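Local coordinates for 4-oxalocrotonate decarboxylase NahK (Pseudomonas putida, PDB 5D2H), which catalyses the decarboxylation of (3E)-2-oxohex-3-enedioate to 2-oxopent-4-enoate and carbon dioxide, a metal-dependent step in the breakdown of aromatic hydrocarbons, at residues Ile123-Glu128 against Val260-Gly265; Ile163-Glu168 against Asn181-Arg186; Leu82-Thr87 against Thr249-Gly254. The protein carries 1 engineered substitution. One frame throughout, in Å; residues are numbered along the deposited sequence.

Contact 1: residues Ile123-Glu128 against Val260-Gly265; sequences IHPKIE and VPVAPG. With MG (magnesium ion), chain B; AKG (2-oxoglutaric acid), chain C; EDO (1,2-ethanediol), chain F.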
loop_
_atom_site.group_PDB
_atom_site.type_symbol
_atom_site.label_atom_id
_atom_site.label_comp_id
_atom_site.label_asym_id
_atom_site.label_seq_id
_atom_site.Cartn_x
_atom_site.Cartn_y
_atom_site.Cartn_z
ATOM N N ILE A 123 13.946 7.285 2.315
ATOM C CA ILE A 123 14.018 8.734 2.404
ATOM C C ILE A 123 13.477 9.285 3.725
ATOM O O ILE A 123 14.204 9.919 4.481
ATOM C CB ILE A 123 13.275 9.378 1.223
ATOM C CG1 ILE A 123 13.920 8.922 -0.095
ATOM C CG2 ILE A 123 13.276 10.897 1.358
ATOM C CD1 ILE A 123 13.215 9.387 -1.331
ATOM N N HIS A 124 12.201 9.046 3.999
ATOM C CA HIS A 124 11.603 9.466 5.263
ATOM C C HIS A 124 10.483 8.503 5.609
ATOM O O HIS A 124 9.294 8.864 5.582
ATOM C CB HIS A 124 11.097 10.908 5.198
ATOM C CG HIS A 124 10.606 11.333 3.846
ATOM N ND1 HIS A 124 10.676 12.643 3.416
ATOM C CD2 HIS A 124 10.023 10.638 2.841
ATOM C CE1 HIS A 124 10.163 12.735 2.200
ATOM N NE2 HIS A 124 9.767 11.531 1.826
ATOM N N PRO A 125 10.861 7.256 5.909
ATOM C CA PRO A 125 9.882 6.167 5.955
ATOM C C PRO A 125 8.963 6.228 7.164
ATOM O O PRO A 125 9.323 6.768 8.215
ATOM C CB PRO A 125 10.761 4.916 6.033
ATOM C CG PRO A 125 12.023 5.393 6.697
ATOM C CD PRO A 125 12.235 6.781 6.166
ATOM N N LYS A 126 7.773 5.656 6.998
ATOM C CA LYS A 126 6.829 5.483 8.086
ATOM C C LYS A 126 6.299 4.067 7.985
ATOM O O LYS A 126 6.275 3.485 6.900
ATOM C CB LYS A 126 5.660 6.449 7.946
ATOM C CG LYS A 126 6.035 7.912 7.883
ATOM C CD LYS A 126 4.775 8.775 7.860
ATOM C CE LYS A 126 5.129 10.252 7.762
ATOM N NZ LYS A 126 3.924 11.108 7.873
ATOM N N ILE A 127 5.867 3.514 9.111
ATOM C CA ILE A 127 5.277 2.190 9.101
ATOM C C ILE A 127 3.797 2.300 9.393
ATOM O O ILE A 127 3.349 3.223 10.078
ATOM C CB ILE A 127 5.928 1.267 10.129
ATOM C CG1 ILE A 127 5.697 1.798 11.552
ATOM C CG2 ILE A 127 7.407 1.136 9.834
ATOM C CD1 ILE A 127 5.944 0.757 12.632
ATOM N N GLU A 128 3.038 1.365 8.849
ATOM C CA GLU A 128 1.632 1.255 9.184
ATOM C C GLU A 128 1.266 -0.212 9.371
ATOM O O GLU A 128 1.845 -1.096 8.726
ATOM C CB GLU A 128 0.757 1.929 8.122
ATOM C CG GLU A 128 1.167 1.642 6.705
ATOM C CD GLU A 128 0.391 2.457 5.689
ATOM O OE1 GLU A 128 -0.392 3.355 6.078
ATOM O OE2 GLU A 128 0.573 2.201 4.486
ATOM N N VAL A 260 3.526 5.866 11.290
ATOM C CA VAL A 260 4.480 6.271 12.321
ATOM C C VAL A 260 5.867 6.342 11.701
ATOM O O VAL A 260 6.327 5.373 11.092
ATOM C CB VAL A 260 4.468 5.240 13.484
ATOM C CG1 VAL A 260 5.615 5.474 14.463
ATOM C CG2 VAL A 260 3.120 5.278 14.209
ATOM N N PRO A 261 6.532 7.496 11.822
ATOM C CA PRO A 261 7.922 7.601 11.362
ATOM C C PRO A 261 8.826 6.540 11.995
ATOM O O PRO A 261 8.630 6.131 13.152
ATOM C CB PRO A 261 8.343 8.990 11.843
ATOM C CG PRO A 261 7.073 9.762 11.915
ATOM C CD PRO A 261 6.007 8.784 12.308
ATOM N N VAL A 262 9.799 6.075 11.221
ATOM C CA VAL A 262 10.820 5.193 11.752
ATOM C C VAL A 262 12.193 5.652 11.314
ATOM O O VAL A 262 12.355 6.241 10.251
ATOM C CB VAL A 262 10.603 3.740 11.351
ATOM C CG1 VAL A 262 9.420 3.166 12.127
ATOM C CG2 VAL A 262 10.383 3.628 9.865
ATOM N N ALA A 263 13.175 5.385 12.156
ATOM C CA ALA A 263 14.517 5.876 11.942
ATOM C C ALA A 263 15.475 4.786 12.352
ATOM O O ALA A 263 15.084 3.831 13.023
ATOM C CB ALA A 263 14.760 7.131 12.769
ATOM N N PRO A 264 16.739 4.924 11.947
ATOM C CA PRO A 264 17.730 3.902 12.276
ATOM C C PRO A 264 17.742 3.682 13.783
ATOM O O PRO A 264 17.640 4.644 14.542
ATOM C CB PRO A 264 19.039 4.528 11.795
ATOM C CG PRO A 264 18.625 5.429 10.662
ATOM C CD PRO A 264 17.285 5.985 11.077
ATOM N N GLY A 265 17.815 2.429 14.212
ATOM C CA GLY A 265 17.816 2.136 15.627
ATOM C C GLY A 265 16.441 1.782 16.152
ATOM O O GLY A 265 16.332 1.167 17.204
HETATM MG MG MG B . -0.373 1.034 3.324
HETATM C C1 AKG C . -0.824 4.023 2.043
HETATM O O1 AKG C . -1.774 4.197 2.832
HETATM O O2 AKG C . -0.332 2.878 1.861
HETATM C C2 AKG C . -0.232 5.175 1.340
HETATM O O5 AKG C . 0.978 5.189 1.189
HETATM C C3 AKG C . -0.989 6.367 0.780
HETATM C C4 AKG C . -2.451 6.475 1.192
HETATM C C5 AKG C . -2.656 7.016 2.590
HETATM O O3 AKG C . -3.675 6.606 3.188
HETATM O O4 AKG C . -1.846 7.837 3.103
HETATM C C1 EDO F . 4.989 8.350 3.742
HETATM O O1 EDO F . 4.353 9.611 3.511
HETATM C C2 EDO F . 6.316 8.577 4.464
HETATM O O2 EDO F . 7.138 9.453 3.680
HETATM O O HOH W 1 -1.489 -0.192 2.173
HETATM O O HOH W 2 -2.092 2.017 4.016
#

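Contact 2: residues Ile163-Glu168 against Asn181-Arg186; sequences IDSRYE and NASSTR. With AKG (2-oxoglutaric acid), chain C; EDO (1,2-ethanediol), chain F.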
loop_
_atom_site.group_PDB
_atom_site.type_symbol
_atom_site.label_atom_id
_atom_site.label_comp_id
_atom_site.label_asym_id
_atom_site.label_seq_id
_atom_site.Cartn_x
_atom_site.Cartn_y
_atom_site.Cartn_z
ATOM N N ILE A 163 5.999 2.748 4.242
ATOM C CA ILE A 163 5.711 3.638 3.138
ATOM C C ILE A 163 6.721 4.762 3.178
ATOM O O ILE A 163 7.244 5.096 4.231
ATOM C CB ILE A 163 4.281 4.185 3.186
ATOM C CG1 ILE A 163 4.037 4.922 4.510
ATOM C CG2 ILE A 163 3.264 3.040 2.937
ATOM C CD1 ILE A 163 2.678 5.590 4.594
ATOM N N ASP A 164 7.017 5.320 2.018
ATOM C CA ASP A 164 8.069 6.304 1.931
ATOM C C ASP A 164 7.794 7.085 0.672
ATOM O O ASP A 164 8.162 6.674 -0.425
ATOM C CB ASP A 164 9.431 5.601 1.873
ATOM C CG ASP A 164 10.600 6.563 2.015
ATOM O OD1 ASP A 164 10.440 7.615 2.664
ATOM O OD2 ASP A 164 11.685 6.258 1.479
ATOM N N SER A 165 7.097 8.200 0.828
ATOM C CA SER A 165 6.811 9.054 -0.300
ATOM C C SER A 165 8.141 9.559 -0.838
ATOM O O SER A 165 8.985 10.006 -0.070
ATOM C CB SER A 165 5.958 10.235 0.139
ATOM O OG SER A 165 5.719 11.072 -0.969
ATOM N N ARG A 166 8.330 9.479 -2.150
ATOM C CA ARG A 166 9.536 10.024 -2.760
ATOM C C ARG A 166 9.463 11.550 -2.887
ATOM O O ARG A 166 10.396 12.185 -3.373
ATOM C CB ARG A 166 9.787 9.370 -4.122
ATOM C CG ARG A 166 10.674 8.140 -4.033
ATOM C CD ARG A 166 10.128 7.110 -3.038
ATOM N NE ARG A 166 8.855 6.549 -3.507
ATOM C CZ ARG A 166 8.397 5.340 -3.192
ATOM N NH1 ARG A 166 7.226 4.919 -3.674
ATOM N NH2 ARG A 166 9.101 4.549 -2.392
ATOM N N TYR A 167 8.355 12.141 -2.447
ATOM C CA TYR A 167 8.219 13.593 -2.530
ATOM C C TYR A 167 8.727 14.328 -1.299
ATOM O O TYR A 167 8.605 13.856 -0.170
ATOM C CB TYR A 167 6.779 14.016 -2.855
ATOM C CG TYR A 167 6.245 13.350 -4.098
ATOM C CD1 TYR A 167 6.839 13.575 -5.331
ATOM C CD2 TYR A 167 5.170 12.484 -4.038
ATOM C CE1 TYR A 167 6.371 12.966 -6.471
ATOM C CE2 TYR A 167 4.694 11.860 -5.179
ATOM C CZ TYR A 167 5.297 12.101 -6.389
ATOM O OH TYR A 167 4.832 11.496 -7.534
ATOM N N GLU A 168 9.299 15.496 -1.552
ATOM C CA GLU A 168 9.828 16.354 -0.507
ATOM C C GLU A 168 8.694 17.114 0.153
ATOM O O GLU A 168 8.849 17.674 1.237
ATOM C CB GLU A 168 10.806 17.348 -1.125
ATOM C CG GLU A 168 10.147 18.350 -2.038
ATOM C CD GLU A 168 11.149 19.139 -2.865
ATOM O OE1 GLU A 168 12.351 18.812 -2.812
ATOM O OE2 GLU A 168 10.728 20.073 -3.575
ATOM N N ASN A 181 3.542 5.360 -6.927
ATOM C CA ASN A 181 3.205 4.001 -6.486
ATOM C C ASN A 181 2.643 3.965 -5.065
ATOM O O ASN A 181 2.976 3.075 -4.271
ATOM C CB ASN A 181 4.418 3.070 -6.591
ATOM C CG ASN A 181 4.034 1.601 -6.508
ATOM O OD1 ASN A 181 2.922 1.210 -6.893
ATOM N ND2 ASN A 181 4.944 0.778 -5.999
ATOM N N ALA A 182 1.805 4.945 -4.742
ATOM C CA ALA A 182 1.187 4.992 -3.427
ATOM C C ALA A 182 2.257 4.906 -2.333
ATOM O O ALA A 182 2.028 4.326 -1.268
ATOM C CB ALA A 182 0.170 3.857 -3.285
ATOM N N SER A 183 3.439 5.455 -2.613
ATOM C CA SER A 183 4.499 5.557 -1.598
ATOM C C SER A 183 5.027 4.201 -1.118
ATOM O O SER A 183 5.647 4.100 -0.053
ATOM C CB SER A 183 3.995 6.366 -0.399
ATOM O OG SER A 183 3.404 7.591 -0.817
ATOM N N SER A 184 4.784 3.147 -1.889
ATOM C CA SER A 184 5.192 1.821 -1.439
ATOM C C SER A 184 6.710 1.752 -1.392
ATOM O O SER A 184 7.393 2.455 -2.148
ATOM C CB SER A 184 4.646 0.740 -2.359
ATOM O OG SER A 184 3.263 0.943 -2.605
ATOM N N THR A 185 7.241 0.909 -0.515
ATOM C CA THR A 185 8.686 0.730 -0.461
ATOM C C THR A 185 9.130 -0.540 0.268
ATOM O O THR A 185 10.035 -1.234 -0.197
ATOM C CB THR A 185 9.415 1.994 0.060
ATOM O OG1 THR A 185 10.741 2.035 -0.478
ATOM C CG2 THR A 185 9.475 2.013 1.578
ATOM N N ARG A 186 8.494 -0.862 1.391
ATOM C CA ARG A 186 8.720 -2.162 2.016
ATOM C C ARG A 186 7.433 -2.657 2.637
ATOM O O ARG A 186 6.533 -1.869 2.940
ATOM C CB ARG A 186 9.813 -2.104 3.098
ATOM C CG ARG A 186 11.162 -1.574 2.644
ATOM C CD ARG A 186 12.005 -2.602 1.895
ATOM N NE ARG A 186 13.344 -2.078 1.625
ATOM C CZ ARG A 186 13.664 -1.322 0.574
ATOM N NH1 ARG A 186 12.746 -0.988 -0.326
ATOM N NH2 ARG A 186 14.909 -0.893 0.419
HETATM C C1 AKG C . -0.824 4.023 2.043
HETATM O O1 AKG C . -1.774 4.197 2.832
HETATM O O2 AKG C . -0.332 2.878 1.861
HETATM C C2 AKG C . -0.232 5.175 1.340
HETATM O O5 AKG C . 0.978 5.189 1.189
HETATM C C3 AKG C . -0.989 6.367 0.780
HETATM C C4 AKG C . -2.451 6.475 1.192
HETATM C C5 AKG C . -2.656 7.016 2.590
HETATM O O3 AKG C . -3.675 6.606 3.188
HETATM O O4 AKG C . -1.846 7.837 3.103
HETATM C C1 EDO F . 4.989 8.350 3.742
HETATM O O1 EDO F . 4.353 9.611 3.511
HETATM C C2 EDO F . 6.316 8.577 4.464
HETATM O O2 EDO F . 7.138 9.453 3.680
HETATM O O HOH W 3 11.489 4.590 -0.654
HETATM O O HOH W 4 4.222 9.454 -2.419
#

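Contact 3: residues Leu82-Thr87 against Thr249-Gly254; sequences LKMGLT and TFIMTG. With AKG (2-oxoglutaric acid), chain C.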
loop_
_atom_site.group_PDB
_atom_site.type_symbol
_atom_site.label_atom_id
_atom_site.label_comp_id
_atom_site.label_asym_id
_atom_site.label_seq_id
_atom_site.Cartn_x
_atom_site.Cartn_y
_atom_site.Cartn_z
ATOM N N LEU A 82 -0.322 -6.116 -4.252
ATOM C CA LEU A 82 -0.878 -4.797 -4.444
ATOM C C LEU A 82 -1.149 -4.235 -3.071
ATOM O O LEU A 82 -1.363 -4.997 -2.119
ATOM C CB LEU A 82 -2.174 -4.904 -5.243
ATOM C CG LEU A 82 -1.967 -5.498 -6.639
ATOM C CD1 LEU A 82 -3.308 -5.873 -7.302
ATOM C CD2 LEU A 82 -1.199 -4.519 -7.508
ATOM N N LYS A 83 -1.107 -2.912 -2.945
ATOM C CA LYS A 83 -1.403 -2.299 -1.661
ATOM C C LYS A 83 -2.445 -1.228 -1.875
ATOM O O LYS A 83 -2.615 -0.747 -2.997
ATOM C CB LYS A 83 -0.134 -1.756 -0.975
ATOM C CG LYS A 83 0.723 -0.808 -1.807
ATOM C CD LYS A 83 0.088 0.554 -1.952
ATOM C CE LYS A 83 -0.049 1.267 -0.620
ATOM N NZ LYS A 83 1.260 1.794 -0.111
ATOM N N MET A 84 -3.183 -0.899 -0.820
ATOM C CA MET A 84 -4.256 0.078 -0.927
ATOM C C MET A 84 -3.906 1.296 -0.109
ATOM O O MET A 84 -3.416 1.172 1.010
ATOM C CB MET A 84 -5.571 -0.487 -0.406
ATOM C CG MET A 84 -6.024 -1.725 -1.116
ATOM S SD MET A 84 -6.215 -1.343 -2.845
ATOM C CE MET A 84 -7.651 -0.276 -2.829
ATOM N N GLY A 85 -4.175 2.471 -0.671
ATOM C CA GLY A 85 -4.018 3.714 0.054
ATOM C C GLY A 85 -5.335 4.455 0.157
ATOM O O GLY A 85 -6.266 4.196 -0.627
ATOM N N LEU A 86 -5.420 5.383 1.108
ATOM C CA LEU A 86 -6.619 6.205 1.262
ATOM C C LEU A 86 -7.834 5.321 1.527
ATOM O O LEU A 86 -8.877 5.466 0.883
ATOM C CB LEU A 86 -6.848 7.047 0.009
ATOM C CG LEU A 86 -5.815 8.145 -0.214
ATOM C CD1 LEU A 86 -6.193 8.977 -1.427
ATOM C CD2 LEU A 86 -5.723 9.012 1.032
ATOM N N THR A 87 -7.679 4.385 2.457
ATOM C CA THR A 87 -8.744 3.440 2.777
ATOM C C THR A 87 -9.506 3.959 3.977
ATOM O O THR A 87 -9.909 3.198 4.845
ATOM C CB THR A 87 -8.183 2.058 3.139
ATOM O OG1 THR A 87 -7.173 2.207 4.147
ATOM C CG2 THR A 87 -7.588 1.376 1.909
ATOM N N THR A 249 -3.687 -13.537 -5.429
ATOM C CA THR A 249 -3.139 -12.193 -5.283
ATOM C C THR A 249 -3.006 -11.770 -3.826
ATOM O O THR A 249 -3.935 -11.919 -3.038
ATOM C CB THR A 249 -3.969 -11.138 -6.027
ATOM O OG1 THR A 249 -4.104 -11.502 -7.409
ATOM C CG2 THR A 249 -3.283 -9.773 -5.927
ATOM N N PHE A 250 -1.832 -11.251 -3.482
ATOM C CA PHE A 250 -1.556 -10.727 -2.156
ATOM C C PHE A 250 -1.876 -9.236 -2.110
ATOM O O PHE A 250 -1.350 -8.455 -2.899
ATOM C CB PHE A 250 -0.087 -10.957 -1.812
ATOM C CG PHE A 250 0.353 -10.290 -0.548
ATOM C CD1 PHE A 250 0.149 -10.900 0.676
ATOM C CD2 PHE A 250 1.003 -9.066 -0.586
ATOM C CE1 PHE A 250 0.576 -10.285 1.848
ATOM C CE2 PHE A 250 1.434 -8.452 0.581
ATOM C CZ PHE A 250 1.215 -9.066 1.797
ATOM N N ILE A 251 -2.746 -8.851 -1.190
ATOM C CA ILE A 251 -3.253 -7.491 -1.129
ATOM C C ILE A 251 -3.153 -6.938 0.275
ATOM O O ILE A 251 -3.757 -7.478 1.203
ATOM C CB ILE A 251 -4.763 -7.448 -1.512
ATOM C CG1 ILE A 251 -4.982 -8.018 -2.911
ATOM C CG2 ILE A 251 -5.296 -6.025 -1.435
ATOM C CD1 ILE A 251 -6.409 -8.457 -3.144
ATOM N N MET A 252 -2.412 -5.844 0.430
ATOM C CA MET A 252 -2.386 -5.130 1.700
ATOM C C MET A 252 -3.575 -4.175 1.740
ATOM O O MET A 252 -3.651 -3.260 0.937
ATOM C CB MET A 252 -1.066 -4.382 1.851
ATOM C CG MET A 252 0.141 -5.301 1.655
ATOM S SD MET A 252 1.704 -4.478 2.022
ATOM C CE MET A 252 1.301 -3.840 3.642
ATOM N N THR A 253 -4.500 -4.394 2.674
ATOM C CA THR A 253 -5.829 -3.773 2.580
ATOM C C THR A 253 -5.917 -2.333 3.086
ATOM O O THR A 253 -6.910 -1.658 2.836
ATOM C CB THR A 253 -6.936 -4.629 3.262
ATOM O OG1 THR A 253 -6.644 -4.780 4.656
ATOM C CG2 THR A 253 -7.036 -6.005 2.603
ATOM N N GLY A 254 -4.895 -1.866 3.795
ATOM C CA GLY A 254 -4.849 -0.473 4.190
ATOM C C GLY A 254 -4.387 -0.222 5.617
ATOM O O GLY A 254 -4.430 -1.110 6.466
HETATM C C1 AKG C . -0.824 4.023 2.043
HETATM O O1 AKG C . -1.774 4.197 2.832
HETATM O O2 AKG C . -0.332 2.878 1.861
HETATM C C2 AKG C . -0.232 5.175 1.340
HETATM O O5 AKG C . 0.978 5.189 1.189
HETATM C C3 AKG C . -0.989 6.367 0.780
HETATM C C4 AKG C . -2.451 6.475 1.192
HETATM C C5 AKG C . -2.656 7.016 2.590
HETATM O O3 AKG C . -3.675 6.606 3.188
HETATM O O4 AKG C . -1.846 7.837 3.103
#

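Contact 1: residues Ile123-Glu128 against Val260-Gly265
Pro-125 to Ile-127 runs antiparallel to Val-260 to Val-262, with Ile-127 and Val-260 as a hydrogen-bonded pair (Ile-127 N to Val-260 O 2.8 Å, Val-260 N to Ile-127 O 2.9 Å) and Lys-126 and Pro-261 as the non-hydrogen-bonded pair beside it. A third bond, from Val-262 N to Pro-125 O at 3.1 Å, continues the ladder beyond Pro-261, whose place in the non-hydrogen-bonded pair means that no N-H is needed there toward 123-128. Ile-127 and Val-260 point to the same face of the sheet. With chi1 at 63°, Ile-127 sets CG1 between its backbone N and carbonyl carbon and turns CG2 to the methyls of Val-262; the two side chains meet at about a right angle, CG2 of Ile-127 lying 3.7 Å from CG1 of Val-262. The other methyl of Val-262, CG2, sits 4.0 Å from CG of the Pro-125 ring, so one valine bridges both apolar residues. On the other face, Lys-126 lays its CG against CA of Pro-261 and then runs out fully extended, its CG and CD lying along C2 of an ethanediol, probably from the crystallisation liquor, whose O2 donates to His-124 O. One residue beyond the last pair, Glu-128 binds the magnesium ion through OE2 at 1.9 Å. Glu-130 and Glu-161 add two more carboxylates, and O2 of 2-oxoglutarate and two waters are the other ligands. Strand 126-135 is thus paired with the short strand 260-261 at its start and with strand 153-163 along its other edge, while Met-208 of strand 205-210 and Val-215 of strand 213-219 pack on the Ile-127 and Val-260 face.

Contact 2: residues Ile163-Glu168 against Asn181-Arg186
Arg-166 reaches across to the 181-186 segment with its guanidinium end-on to one carbonyl: NH1 at 2.9 Å and NH2 at 2.7 Å both donate to Ser-184 O. That oxygen lies in the guanidinium plane, and the NH1 bond uses one of its lone pairs, whereas NH2 comes in tilted 30° from the carbonyl plane. Bends at chi2 and chi3 (55° and 66°) fold the arginine chain back to this position, and Asp-180 forms a salt bridge with NE, fixing the rotation of the group. At the NH2 edge a water links three side chains, donating to Asp-164 OD2, accepting from Arg-166 NH2 and lying 2.7 Å from Thr-185 OG1. Thr-185 also sets its CG2 3.6 Å from CB of Asp-164, whose carboxylate is turned to the backbone N-H groups of Ile-123 and His-124. The 181-186 segment follows helix 174-179, which ends in a Schellman motif with Asn-181 as its C-prime residue, and then enters strand 184-189. Asn-181 O accepts from both N and OG of Ser-184, holding that turn closed. From the 163-168 segment, Asp-164 N donates to Ser-183 O at 2.8 Å. Ser-165 OG accepts from Tyr-167 N in an ST turn, while a second water bridges it to Ser-183 OG, 2.6 Å from each. Toward the active site, Ile-163 CG2 and Ser-183 CB border the keto oxygen O5 of 2-oxoglutarate, and Ala-182 O approaches it to 2.8 Å.

Contact 3: residues Leu82-Thr87 against Thr249-Gly254
Lys-83 leaves the strand pair almost at once: its CB rests 4.0 Å from CB of Met-252, but the chain then bends at every torsion, all four lying near +60°, and curls NZ round to the bound 2-oxoglutarate. There it donates to carboxylate O2 at 2.8 Å, the same oxygen that binds the magnesium ion, while Glu-161 forms a salt bridge with NZ and Ala-182 O accepts a further hydrogen bond from it. The end of this buried lysine is thus gripped by the ligand, a carboxylate and a main-chain carbonyl. Behind it, strands 82-85 and 250-252 run parallel, 21° apart in direction. Leu-82 N donates to Phe-250 O, Met-252 N to Leu-82 O at 2.9 Å, and Met-84 N to Met-252 O with a more bent N-H angle of 132°. On the face opposite Lys-83, Leu-82 sends CD1 to CG2 of Thr-249, 4.1 Å away. Met-84, folded at chi2 and chi3, brings CG to 4.4 Å from CG2 of Ile-251 and lays CB and CG beside the carbonyl oxygens of Met-252 and Thr-253, against Ser-230 and Leu-234 of helix 227-239. Farther along, Thr-87 sets CG2 3.2 Å from Thr-253 O and OG1 3.5 Å from CA of Gly-254, whose missing side chain lets the hydroxyl lie directly against the backbone. At the end of the strand, Gly-85 brings its CA to 3.4 Å from C4 of the ligand, where a CB would run into that carbon, and Leu-86 N donates to the distal carboxylate oxygen O3. Strand 79-85, which carries Lys-83 and leads into the loop of Leu-86, forms with its neighbour 250-252 one wall of the metal-dependent active site of this FAA hydrolase-type fold.

All three contacts are mainly buried and belong to the same mixed sheet, but contact 3 lies nearest the centre of the chain and contact 1 farthest out, with Lys-126 and Pro-261 exposed. Contact 1 is antiparallel pairing and aliphatic packing, contact 3 parallel pairing, and contact 2 a polar loop junction of arginine, serines and waters. Contacts 1 and 2 touch directly, His-124 NE2 meeting Ser-165 O; contacts 2 and 3 meet where Ala-182 O faces Lys-83. Contacts 1 and 3 do not touch, yet strand 126-135 pairs with both 250-252 and 260-261. Each borders 2-oxoglutarate: contact 1 through the metal, contact 2 at the keto oxygen, contact 3 at both carboxylates.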